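PDB 3RBT: glutathione transferase o1 from Bombyx mori, which probably transfers glutathione to electrophilic substrates and may also reduce dehydroascorbate with glutathione, as omega-class glutathione transferases do. Local coordinates for residues T164-F167 with R171-M174; S133-C136 with A142-S145; I50-Y55 with K221-S226; R185-R190 with Q213-D218. One frame throughout, in Å; residues are numbered along the deposited sequence.

Contact 1: residues T164-F167 with R171-M174; sequences TNYF and RPGM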
loop_
_atom_site.group_PDB
_atom_site.type_symbol
_atom_site.label_atom_id
_atom_site.label_comp_id
_atom_site.label_asym_id
_atom_site.label_seq_id
_atom_site.Cartn_x
_atom_site.Cartn_y
_atom_site.Cartn_z
ATOM N N THR A 164 14.294 2.103 -21.363
ATOM C CA THR A 164 15.049 0.891 -21.083
ATOM C C THR A 164 14.243 -0.332 -21.511
ATOM O O THR A 164 13.030 -0.239 -21.713
ATOM C CB THR A 164 15.400 0.772 -19.579
ATOM O OG1 THR A 164 14.213 0.953 -18.793
ATOM C CG2 THR A 164 16.437 1.815 -19.168
ATOM N N ASN A 165 14.920 -1.474 -21.641
ATOM C CA ASN A 165 14.256 -2.740 -21.956
ATOM C C ASN A 165 13.216 -3.161 -20.913
ATOM O O ASN A 165 12.206 -3.776 -21.248
ATOM C CB ASN A 165 15.284 -3.851 -22.188
ATOM C CG ASN A 165 16.134 -3.601 -23.428
ATOM O OD1 ASN A 165 15.759 -2.813 -24.301
ATOM N ND2 ASN A 165 17.283 -4.267 -23.509
ATOM N N TYR A 166 13.468 -2.821 -19.652
ATOM C CA TYR A 166 12.546 -3.139 -18.572
ATOM C C TYR A 166 12.291 -1.915 -17.717
ATOM O O TYR A 166 13.038 -0.943 -17.781
ATOM C CB TYR A 166 13.112 -4.245 -17.685
ATOM C CG TYR A 166 13.628 -5.468 -18.407
ATOM C CD1 TYR A 166 12.811 -6.587 -18.590
ATOM C CD2 TYR A 166 14.946 -5.527 -18.867
ATOM C CE1 TYR A 166 13.283 -7.722 -19.244
ATOM C CE2 TYR A 166 15.427 -6.660 -19.522
ATOM C CZ TYR A 166 14.591 -7.750 -19.705
ATOM O OH TYR A 166 15.066 -8.877 -20.334
ATOM N N PHE A 167 11.257 -1.987 -16.878
ATOM C CA PHE A 167 10.982 -0.930 -15.910
ATOM C C PHE A 167 12.145 -0.764 -14.929
ATOM O O PHE A 167 12.438 0.351 -14.489
ATOM C CB PHE A 167 9.644 -1.183 -15.197
ATOM C CG PHE A 167 8.453 -1.012 -16.099
ATOM C CD1 PHE A 167 7.908 -2.100 -16.771
ATOM C CD2 PHE A 167 7.906 0.252 -16.312
ATOM C CE1 PHE A 167 6.816 -1.934 -17.632
ATOM C CE2 PHE A 167 6.824 0.434 -17.171
ATOM C CZ PHE A 167 6.276 -0.664 -17.833
ATOM N N ARG A 171 17.970 -4.754 -16.764
ATOM C CA ARG A 171 17.492 -6.029 -16.238
ATOM C C ARG A 171 16.170 -5.798 -15.519
ATOM O O ARG A 171 15.912 -4.680 -15.058
ATOM C CB ARG A 171 18.491 -6.637 -15.249
ATOM C CG ARG A 171 19.822 -7.047 -15.839
ATOM C CD ARG A 171 19.703 -8.143 -16.896
ATOM N NE ARG A 171 21.015 -8.396 -17.490
ATOM C CZ ARG A 171 21.534 -7.697 -18.491
ATOM N NH1 ARG A 171 20.846 -6.702 -19.043
ATOM N NH2 ARG A 171 22.740 -7.999 -18.950
ATOM N N PRO A 172 15.334 -6.854 -15.399
ATOM C CA PRO A 172 14.064 -6.689 -14.678
ATOM C C PRO A 172 14.265 -6.339 -13.200
ATOM O O PRO A 172 15.169 -6.867 -12.552
ATOM C CB PRO A 172 13.371 -8.049 -14.827
ATOM C CG PRO A 172 14.119 -8.797 -15.867
ATOM C CD PRO A 172 15.483 -8.197 -15.999
ATOM N N GLY A 173 13.439 -5.430 -12.691
ATOM C CA GLY A 173 13.476 -5.034 -11.283
ATOM C C GLY A 173 12.165 -5.357 -10.608
ATOM O O GLY A 173 11.341 -6.077 -11.169
ATOM N N MET A 174 11.968 -4.828 -9.403
ATOM C CA MET A 174 10.756 -5.096 -8.630
ATOM C C MET A 174 9.447 -4.820 -9.391
ATOM O O MET A 174 8.527 -5.637 -9.357
ATOM C CB MET A 174 10.762 -4.303 -7.316
ATOM C CG MET A 174 9.579 -4.629 -6.403
ATOM S SD MET A 174 9.619 -6.354 -5.845
ATOM C CE MET A 174 10.664 -6.222 -4.388
#
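Tyr166 and Pro172 meet flat side to flat side: the proline ring lies over one face of the phenol ring, and the two side chains run alongside each other in the same direction. The evidence for a CH-pi interaction is direct, since Pro172 CD stands 3.7 Å from the centroid of the Tyr166 ring. The line joining them is 6° off the ring normal, which puts the methylene almost exactly above the ring centre. It is favourably placed there because the CD of a proline is bonded to the backbone nitrogen and its hydrogens are slightly polarised.

Apolar contact widens the overlap. Pro172 CG comes within 3.6 Å of Tyr166 CE1, on the same face as CD. Nearer the root of the phenol, Tyr166 CD2 approaches the carbonyl carbon of Arg171 at 3.6 Å, so the peptide leading into the proline is also drawn against the ring. With CG anti to its own carbonyl carbon (chi1 -49°), the Tyr166 ring swings toward 171-172. No hydrogen bond joins the two segments, and the 168 Å² they bury rests on van der Waals contact and the CH-pi pair.

Both segments belong to the loop joining helix 145-162 to helix 174-186. Gly173 is the N-cap of the latter, and its N is hydrogen-bonded to Asp176 OD2, the return bond of a capping box whose other half a glycine has no side chain to supply. OD1 of the same carboxylate binds Phe167 N. Tyr166 also packs on Asp176 of that helix and, from helix 205-216, on Gln213 and Met214.

Contact 2: residues S133-C136 with A142-S145; sequences SLEC and AFGS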
loop_
_atom_site.group_PDB
_atom_site.type_symbol
_atom_site.label_atom_id
_atom_site.label_comp_id
_atom_site.label_asym_id
_atom_site.label_seq_id
_atom_site.Cartn_x
_atom_site.Cartn_y
_atom_site.Cartn_z
ATOM N N SER A 133 -9.145 -7.442 -14.913
ATOM C CA SER A 133 -8.805 -8.815 -15.271
ATOM C C SER A 133 -9.595 -9.820 -14.421
ATOM O O SER A 133 -10.036 -10.862 -14.921
ATOM C CB SER A 133 -7.297 -9.053 -15.151
ATOM O OG SER A 133 -6.938 -9.298 -13.808
ATOM N N LEU A 134 -9.777 -9.485 -13.145
ATOM C CA LEU A 134 -10.541 -10.290 -12.205
ATOM C C LEU A 134 -11.987 -10.498 -12.678
ATOM O O LEU A 134 -12.481 -11.626 -12.709
ATOM C CB LEU A 134 -10.523 -9.610 -10.832
ATOM C CG LEU A 134 -10.955 -10.345 -9.564
ATOM C CD1 LEU A 134 -10.042 -11.516 -9.267
ATOM C CD2 LEU A 134 -10.939 -9.366 -8.388
ATOM N N GLU A 135 -12.647 -9.402 -13.043
ATOM C CA GLU A 135 -14.008 -9.428 -13.563
ATOM C C GLU A 135 -14.081 -10.189 -14.890
ATOM O O GLU A 135 -15.039 -10.928 -15.145
ATOM C CB GLU A 135 -14.513 -7.994 -13.744
ATOM C CG GLU A 135 -15.919 -7.867 -14.325
ATOM C CD GLU A 135 -16.353 -6.417 -14.494
ATOM O OE1 GLU A 135 -17.313 -6.166 -15.248
ATOM O OE2 GLU A 135 -15.731 -5.523 -13.880
ATOM N N CYS A 136 -13.059 -9.995 -15.722
ATOM C CA CYS A 136 -12.965 -10.631 -17.026
ATOM C C CYS A 136 -12.981 -12.152 -16.909
ATOM O O CYS A 136 -13.794 -12.814 -17.550
ATOM C CB CYS A 136 -11.694 -10.168 -17.753
ATOM S SG CYS A 136 -11.540 -10.736 -19.462
ATOM N N ALA A 142 -15.900 -11.657 -20.957
ATOM C CA ALA A 142 -16.855 -10.767 -21.611
ATOM C C ALA A 142 -16.771 -9.313 -21.136
ATOM O O ALA A 142 -17.145 -8.400 -21.876
ATOM C CB ALA A 142 -18.274 -11.303 -21.428
ATOM N N PHE A 143 -16.286 -9.097 -19.915
ATOM C CA PHE A 143 -16.327 -7.764 -19.306
ATOM C C PHE A 143 -14.989 -7.257 -18.762
ATOM O O PHE A 143 -14.045 -8.029 -18.577
ATOM C CB PHE A 143 -17.403 -7.706 -18.210
ATOM C CG PHE A 143 -18.787 -8.039 -18.697
ATOM C CD1 PHE A 143 -19.515 -7.122 -19.456
ATOM C CD2 PHE A 143 -19.360 -9.273 -18.405
ATOM C CE1 PHE A 143 -20.801 -7.429 -19.914
ATOM C CE2 PHE A 143 -20.644 -9.591 -18.859
ATOM C CZ PHE A 143 -21.365 -8.668 -19.613
ATOM N N GLY A 144 -14.939 -5.943 -18.526
ATOM C CA GLY A 144 -13.810 -5.237 -17.900
ATOM C C GLY A 144 -12.522 -5.143 -18.727
ATOM O O GLY A 144 -11.447 -4.867 -18.188
ATOM N N SER A 145 -12.650 -5.353 -20.033
ATOM C CA SER A 145 -11.567 -5.118 -20.985
ATOM C C SER A 145 -11.071 -3.671 -20.941
ATOM O O SER A 145 -9.882 -3.417 -21.150
ATOM C CB SER A 145 -12.029 -5.452 -22.411
ATOM O OG SER A 145 -11.892 -6.839 -22.684
#
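Cys136 and Phe143 come together mainly through a backbone oxygen. Phe143 O points at the last turns of helix 113-138 and lies 3.2 Å from Cys136 CA. The angle at the hydrogen is 122°, well short of straight, so this CA-H...O contact is a bent and weak one. The cysteine side chain adds to it: Cys136 CB is 3.3 Å from the same Phe143 O. The sulfur keeps a looser distance, with Cys136 SG 3.8 Å from Phe143 O.

A second group of contacts is made by Glu135. Its chain is extended, with CG opposite the backbone N (chi1 178°), and this carries the carboxylate across to the base of the phenylalanine. There OE1 of Glu135 sits 3.3 Å from CB of Phe143, and the carboxylate and ring planes are turned 31° apart. The ring itself leads away from the helix, and the methyl of Ala142 lies over one of its faces, toward the rim.

Gly144 supplies the turn into helix 145-162, where it is the N-cap residue, with a positive phi that suits glycine. The contact thereby joins two consecutive helices of the C-terminal domain across their short connection.

Chemically, the two segments share no hydrogen bond. Glu135 OE1 stays 4.1 Å from Gly144 N, too far for a bond, but a negative charge near the start of a helix may still interact favourably with its dipole. The rest is contact between carbon atoms and oxygens, weakly polar in character.

Contact 3: residues I50-Y55 with K221-S226; sequences IKYEVY and KKHAHS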
loop_
_atom_site.group_PDB
_atom_site.type_symbol
_atom_site.label_atom_id
_atom_site.label_comp_id
_atom_site.label_asym_id
_atom_site.label_seq_id
_atom_site.Cartn_x
_atom_site.Cartn_y
_atom_site.Cartn_z
ATOM N N ILE A 50 16.348 -17.239 -3.042
ATOM C CA ILE A 50 16.086 -17.655 -1.665
ATOM C C ILE A 50 15.427 -19.027 -1.716
ATOM O O ILE A 50 14.531 -19.278 -2.527
ATOM C CB ILE A 50 15.151 -16.646 -0.941
ATOM C CG1 ILE A 50 15.730 -15.223 -0.999
ATOM C CG2 ILE A 50 14.895 -17.078 0.509
ATOM C CD1 ILE A 50 14.673 -14.125 -0.778
ATOM N N LYS A 51 15.892 -19.925 -0.868
ATOM C CA LYS A 51 15.355 -21.278 -0.830
ATOM C C LYS A 51 13.987 -21.238 -0.187
ATOM O O LYS A 51 13.786 -20.547 0.813
ATOM C CB LYS A 51 16.277 -22.191 -0.032
ATOM C CG LYS A 51 17.644 -22.397 -0.662
ATOM C CD LYS A 51 18.534 -23.220 0.260
ATOM C CE LYS A 51 18.981 -22.390 1.450
ATOM N NZ LYS A 51 19.785 -23.209 2.383
ATOM N N TYR A 52 13.046 -21.971 -0.762
ATOM C CA TYR A 52 11.686 -21.980 -0.252
ATOM C C TYR A 52 10.992 -23.282 -0.613
ATOM O O TYR A 52 11.434 -24.010 -1.493
ATOM C CB TYR A 52 10.883 -20.800 -0.829
ATOM C CG TYR A 52 10.677 -20.898 -2.320
ATOM C CD1 TYR A 52 9.505 -21.440 -2.845
ATOM C CD2 TYR A 52 11.658 -20.464 -3.206
ATOM C CE1 TYR A 52 9.315 -21.541 -4.214
ATOM C CE2 TYR A 52 11.481 -20.561 -4.579
ATOM C CZ TYR A 52 10.307 -21.098 -5.072
ATOM O OH TYR A 52 10.122 -21.193 -6.429
ATOM N N GLU A 53 9.891 -23.548 0.074
ATOM C CA GLU A 53 8.982 -24.621 -0.296
ATOM C C GLU A 53 7.578 -24.042 -0.429
ATOM O O GLU A 53 7.245 -23.043 0.214
ATOM C CB GLU A 53 9.011 -25.732 0.755
ATOM C CG GLU A 53 8.880 -25.228 2.193
ATOM C CD GLU A 53 9.020 -26.340 3.218
ATOM O OE1 GLU A 53 9.960 -27.151 3.110
ATOM O OE2 GLU A 53 8.178 -26.405 4.128
ATOM N N VAL A 54 6.766 -24.668 -1.271
ATOM C CA VAL A 54 5.390 -24.260 -1.471
ATOM C C VAL A 54 4.442 -25.243 -0.791
ATOM O O VAL A 54 4.453 -26.439 -1.094
ATOM C CB VAL A 54 5.037 -24.169 -2.969
ATOM C CG1 VAL A 54 3.577 -23.773 -3.158
ATOM C CG2 VAL A 54 5.942 -23.181 -3.673
ATOM N N TYR A 55 3.632 -24.739 0.136
ATOM C CA TYR A 55 2.518 -25.527 0.637
ATOM C C TYR A 55 1.254 -25.116 -0.094
ATOM O O TYR A 55 0.758 -23.996 0.064
ATOM C CB TYR A 55 2.386 -25.453 2.162
ATOM C CG TYR A 55 3.227 -26.507 2.844
ATOM C CD1 TYR A 55 2.637 -27.609 3.462
ATOM C CD2 TYR A 55 4.626 -26.429 2.828
ATOM C CE1 TYR A 55 3.423 -28.603 4.063
ATOM C CE2 TYR A 55 5.411 -27.401 3.428
ATOM C CZ TYR A 55 4.808 -28.487 4.043
ATOM O OH TYR A 55 5.600 -29.448 4.636
ATOM N N LYS A 221 10.118 -17.988 -16.671
ATOM C CA LYS A 221 9.953 -19.317 -17.246
ATOM C C LYS A 221 9.733 -20.406 -16.188
ATOM O O LYS A 221 8.968 -21.340 -16.408
ATOM C CB LYS A 221 11.176 -19.651 -18.100
ATOM C CG LYS A 221 10.854 -20.237 -19.450
ATOM C CD LYS A 221 12.114 -20.334 -20.332
ATOM C CE LYS A 221 11.789 -20.911 -21.705
ATOM N NZ LYS A 221 10.556 -20.292 -22.293
ATOM N N LYS A 222 10.387 -20.263 -15.037
ATOM C CA LYS A 222 10.229 -21.202 -13.924
ATOM C C LYS A 222 8.769 -21.343 -13.431
ATOM O O LYS A 222 8.348 -22.447 -13.072
ATOM C CB LYS A 222 11.152 -20.807 -12.760
ATOM C CG LYS A 222 11.504 -21.950 -11.799
ATOM C CD LYS A 222 12.628 -22.816 -12.349
ATOM C CE LYS A 222 12.516 -24.262 -11.885
ATOM N NZ LYS A 222 13.479 -25.134 -12.625
ATOM N N HIS A 223 8.000 -20.250 -13.448
ATOM C CA HIS A 223 6.642 -20.256 -12.877
ATOM C C HIS A 223 5.519 -19.913 -13.861
ATOM O O HIS A 223 4.408 -19.527 -13.453
ATOM C CB HIS A 223 6.586 -19.323 -11.663
ATOM C CG HIS A 223 7.484 -19.754 -10.553
ATOM N ND1 HIS A 223 8.681 -19.128 -10.280
ATOM C CD2 HIS A 223 7.388 -20.784 -9.682
ATOM C CE1 HIS A 223 9.274 -19.742 -9.273
ATOM N NE2 HIS A 223 8.507 -20.747 -8.888
ATOM N N ALA A 224 5.823 -20.064 -15.147
ATOM C CA ALA A 224 4.930 -19.687 -16.236
ATOM C C ALA A 224 3.896 -20.759 -16.553
ATOM O O ALA A 224 4.119 -21.951 -16.316
ATOM C CB ALA A 224 5.747 -19.384 -17.496
ATOM N N HIS A 225 2.771 -20.315 -17.107
ATOM C CA HIS A 225 1.844 -21.193 -17.816
ATOM C C HIS A 225 1.521 -20.557 -19.163
ATOM O O HIS A 225 1.650 -19.343 -19.326
ATOM C CB HIS A 225 0.570 -21.435 -16.998
ATOM C CG HIS A 225 0.808 -22.215 -15.742
ATOM N ND1 HIS A 225 1.171 -21.618 -14.555
ATOM C CD2 HIS A 225 0.773 -23.547 -15.499
ATOM C CE1 HIS A 225 1.343 -22.546 -13.631
ATOM N NE2 HIS A 225 1.104 -23.726 -14.177
ATOM N N SER A 226 1.118 -21.384 -20.125
ATOM C CA SER A 226 0.774 -20.924 -21.463
ATOM C C SER A 226 -0.592 -20.219 -21.509
ATOM O O SER A 226 -1.388 -20.342 -20.572
ATOM C CB SER A 226 0.805 -22.113 -22.436
ATOM O OG SER A 226 -0.186 -23.074 -22.110
#
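Tyr52 and His223 join the thioredoxin-like N-terminal domain to the helical part of the chain. They meet through the phenol oxygen and the NE2 edge of the imidazole, the side chains coming from opposite directions. Tyr52 opens strand 52-56, the second strand of a beta-alpha-beta unit in which helix 36-47 follows strand 27-31.

From CB, the side chain starts toward 221-226. CG is held between the backbone N and the carbonyl carbon (chi1 65°), and the ring continues in the direction of His223. Two neighbours from its own strand region lie in the ring plane, at its edge. Ile50 O comes 3.2 Å from Tyr52 CD2, while the methyl CG2 of Val54 is 3.8 Å from CE1 of Tyr52. The ring also packs on Leu42 of helix 36-47, and together these neighbours limit where it can lie.

At the tip, Tyr52 OH accepts a hydrogen bond from His223 NE2 at 3.0 Å. The N-H...O angle of 130° makes it noticeably bent, although the oxygen lies near the imidazole plane, 11° out of it. The same hydroxyl is also hydrogen-bonded to Glu46 OE1, and Glu46 touches His223 as well. A carboxylate so near would probably favour a protonated imidazole. A phenylalanine here would keep the ring but would probably leave both His223 NE2 and Glu46 without the oxygen that links them.

On the far side of the link, CG of Lys222 lies over one face of the imidazole toward its rim. Beside the bond itself, His223 CE1 comes to 3.3 Å from Tyr52 OH.

Contact 4: residues R185-R190 with Q213-D218; sequences RLYLLR and QMQLDD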
loop_
_atom_site.group_PDB
_atom_site.type_symbol
_atom_site.label_atom_id
_atom_site.label_comp_id
_atom_site.label_asym_id
_atom_site.label_seq_id
_atom_site.Cartn_x
_atom_site.Cartn_y
_atom_site.Cartn_z
ATOM N N ARG A 185 -1.109 -13.714 -17.721
ATOM C CA ARG A 185 -2.485 -14.201 -17.803
ATOM C C ARG A 185 -3.265 -13.590 -18.964
ATOM O O ARG A 185 -4.087 -14.270 -19.569
ATOM C CB ARG A 185 -3.225 -13.982 -16.483
ATOM C CG ARG A 185 -2.843 -15.009 -15.432
ATOM C CD ARG A 185 -3.180 -14.571 -14.011
ATOM N NE ARG A 185 -2.868 -15.653 -13.078
ATOM C CZ ARG A 185 -1.637 -15.970 -12.672
ATOM N NH1 ARG A 185 -0.586 -15.286 -13.110
ATOM N NH2 ARG A 185 -1.452 -16.982 -11.831
ATOM N N LEU A 186 -2.983 -12.330 -19.290
ATOM C CA LEU A 186 -3.684 -11.640 -20.382
ATOM C C LEU A 186 -3.575 -12.345 -21.727
ATOM O O LEU A 186 -4.516 -12.305 -22.520
ATOM C CB LEU A 186 -3.228 -10.186 -20.516
ATOM C CG LEU A 186 -3.556 -9.274 -19.332
ATOM C CD1 LEU A 186 -3.042 -7.859 -19.578
ATOM C CD2 LEU A 186 -5.054 -9.269 -19.022
ATOM N N TYR A 187 -2.432 -12.991 -21.977
ATOM C CA TYR A 187 -2.219 -13.742 -23.220
ATOM C C TYR A 187 -3.302 -14.807 -23.478
ATOM O O TYR A 187 -3.515 -15.200 -24.620
ATOM C CB TYR A 187 -0.820 -14.385 -23.254
ATOM C CG TYR A 187 0.347 -13.405 -23.308
ATOM C CD1 TYR A 187 0.687 -12.743 -24.490
ATOM C CD2 TYR A 187 1.127 -13.167 -22.182
ATOM C CE1 TYR A 187 1.768 -11.853 -24.537
ATOM C CE2 TYR A 187 2.204 -12.288 -22.216
ATOM C CZ TYR A 187 2.515 -11.632 -23.390
ATOM O OH TYR A 187 3.582 -10.767 -23.408
ATOM N N LEU A 188 -3.987 -15.266 -22.425
ATOM C CA LEU A 188 -5.082 -16.227 -22.593
ATOM C C LEU A 188 -6.169 -15.665 -23.522
ATOM O O LEU A 188 -6.873 -16.421 -24.187
ATOM C CB LEU A 188 -5.681 -16.656 -21.242
ATOM C CG LEU A 188 -6.562 -15.706 -20.409
ATOM C CD1 LEU A 188 -7.999 -15.662 -20.902
ATOM C CD2 LEU A 188 -6.550 -16.090 -18.936
ATOM N N LEU A 189 -6.276 -14.337 -23.563
ATOM C CA LEU A 189 -7.306 -13.653 -24.332
ATOM C C LEU A 189 -7.149 -13.883 -25.834
ATOM O O LEU A 189 -8.090 -13.676 -26.594
ATOM C CB LEU A 189 -7.302 -12.150 -24.024
ATOM C CG LEU A 189 -8.662 -11.575 -23.622
ATOM C CD1 LEU A 189 -8.776 -11.532 -22.110
ATOM C CD2 LEU A 189 -8.894 -10.187 -24.217
ATOM N N ARG A 190 -5.959 -14.317 -26.247
ATOM C CA ARG A 190 -5.701 -14.643 -27.639
ATOM C C ARG A 190 -6.396 -15.948 -28.012
ATOM O O ARG A 190 -6.698 -16.177 -29.181
ATOM C CB ARG A 190 -4.197 -14.724 -27.922
ATOM C CG ARG A 190 -3.839 -14.377 -29.367
ATOM C CD ARG A 190 -2.382 -14.678 -29.723
ATOM N NE ARG A 190 -1.428 -14.057 -28.803
ATOM C CZ ARG A 190 -0.271 -13.511 -29.174
ATOM N NH1 ARG A 190 0.066 -13.482 -30.465
ATOM N NH2 ARG A 190 0.541 -12.977 -28.262
ATOM N N GLN A 213 10.239 -10.045 -24.076
ATOM C CA GLN A 213 11.493 -10.168 -23.347
ATOM C C GLN A 213 11.306 -10.816 -21.974
ATOM O O GLN A 213 12.108 -11.652 -21.575
ATOM C CB GLN A 213 12.181 -8.802 -23.223
ATOM C CG GLN A 213 12.802 -8.309 -24.534
ATOM C CD GLN A 213 13.975 -9.161 -24.976
ATOM O OE1 GLN A 213 14.898 -9.423 -24.197
ATOM N NE2 GLN A 213 13.950 -9.597 -26.232
ATOM N N MET A 214 10.241 -10.437 -21.265
ATOM C CA MET A 214 9.933 -11.044 -19.970
ATOM C C MET A 214 9.700 -12.544 -20.119
ATOM O O MET A 214 10.113 -13.313 -19.265
ATOM C CB MET A 214 8.704 -10.396 -19.327
ATOM C CG MET A 214 8.932 -9.011 -18.741
ATOM S SD MET A 214 10.049 -8.942 -17.320
ATOM C CE MET A 214 9.073 -9.767 -16.054
ATOM N N GLN A 215 9.052 -12.959 -21.207
ATOM C CA GLN A 215 8.799 -14.390 -21.437
ATOM C C GLN A 215 10.075 -15.239 -21.538
ATOM O O GLN A 215 10.050 -16.441 -21.254
ATOM C CB GLN A 215 7.914 -14.600 -22.666
ATOM C CG GLN A 215 6.449 -14.229 -22.426
ATOM C CD GLN A 215 5.614 -14.343 -23.681
ATOM O OE1 GLN A 215 5.228 -13.334 -24.273
ATOM N NE2 GLN A 215 5.349 -15.580 -24.113
ATOM N N LEU A 216 11.183 -14.608 -21.922
ATOM C CA LEU A 216 12.461 -15.301 -22.062
ATOM C C LEU A 216 13.277 -15.348 -20.771
ATOM O O LEU A 216 14.262 -16.087 -20.691
ATOM C CB LEU A 216 13.288 -14.683 -23.201
ATOM C CG LEU A 216 12.639 -14.636 -24.592
ATOM C CD1 LEU A 216 13.557 -13.956 -25.609
ATOM C CD2 LEU A 216 12.254 -16.032 -25.068
ATOM N N ASP A 217 12.855 -14.576 -19.769
ATOM C CA ASP A 217 13.536 -14.491 -18.470
ATOM C C ASP A 217 13.456 -15.833 -17.736
ATOM O O ASP A 217 12.376 -16.416 -17.602
ATOM C CB ASP A 217 12.902 -13.369 -17.631
ATOM C CG ASP A 217 13.758 -12.943 -16.448
ATOM O OD1 ASP A 217 14.918 -12.508 -16.648
ATOM O OD2 ASP A 217 13.258 -13.009 -15.311
ATOM N N ASP A 218 14.607 -16.315 -17.268
ATOM C CA ASP A 218 14.712 -17.619 -16.599
ATOM C C ASP A 218 13.811 -17.773 -15.378
ATOM O O ASP A 218 13.262 -18.851 -15.129
ATOM C CB ASP A 218 16.161 -17.898 -16.207
ATOM C CG ASP A 218 17.073 -17.991 -17.410
ATOM O OD1 ASP A 218 17.317 -19.125 -17.891
ATOM O OD2 ASP A 218 17.515 -16.925 -17.890
#
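A small polar side-chain contact between Tyr187 and Gln215 spans the helical C-terminal part of the chain, reaching from the turn at the C-terminal end region of helix 174-186 to the last turn of helix 205-216. The backbones stand well apart, with the CA atoms of Tyr187 and Gln215 11.2 Å from each other, so two long side chains, arriving from opposite directions, bridge the distance.

Gln215 OE1 does the touching. It lies 3.2 Å from Tyr187 OH and 3.3 Å from Tyr187 CZ. It is nearly equidistant from CE1 and CE2, approaching the phenol end obliquely. The amide and ring planes are turned 50° apart, so this is no stack. Extension of the glutamine beyond CG (chi2 176°) is what brings its amide this far.

Both partners also pack on Trp180 of helix 174-186, and Tyr187 further touches Phe197 and Pro227, which keeps its ring enclosed. A leucine here would probably open a gap beside Trp180 and leave the Gln215 amide without the phenol it now rests against.

At the root of the tyrosine, a type I turn from Leu186 to Leu189 is closed by Leu189 N to Leu186 O at 2.9 Å. The arrangement is thus a side-chain link from the end region of helix 174-186 to helix 205-216, within the helical C-terminal domain of the glutathione transferase fold.

Contact 4 ties the set together, touching each of the others by packing. Toward contact 1, Met214 SD lies 3.8 Å from Tyr166 CD1; toward contact 2, Leu189 CD1 is 3.9 Å from Cys136 SG; toward contact 3, Gln215 O is 4.0 Å from Lys221 NZ. Contacts 1 and 2, both in the helical C-terminal domain, have centres about 27 Å apart. Contacts 2 and 3 lie on opposite sides of the chain's centre, about 26 Å between centres. Of the four, contact 3 is the one that pairs the thioredoxin-like and helical parts, and its chain loop encloses the others. As in relatives, glutathione is probably held mainly by the thioredoxin-like domain, with the second substrate in the adjoining interdomain cleft.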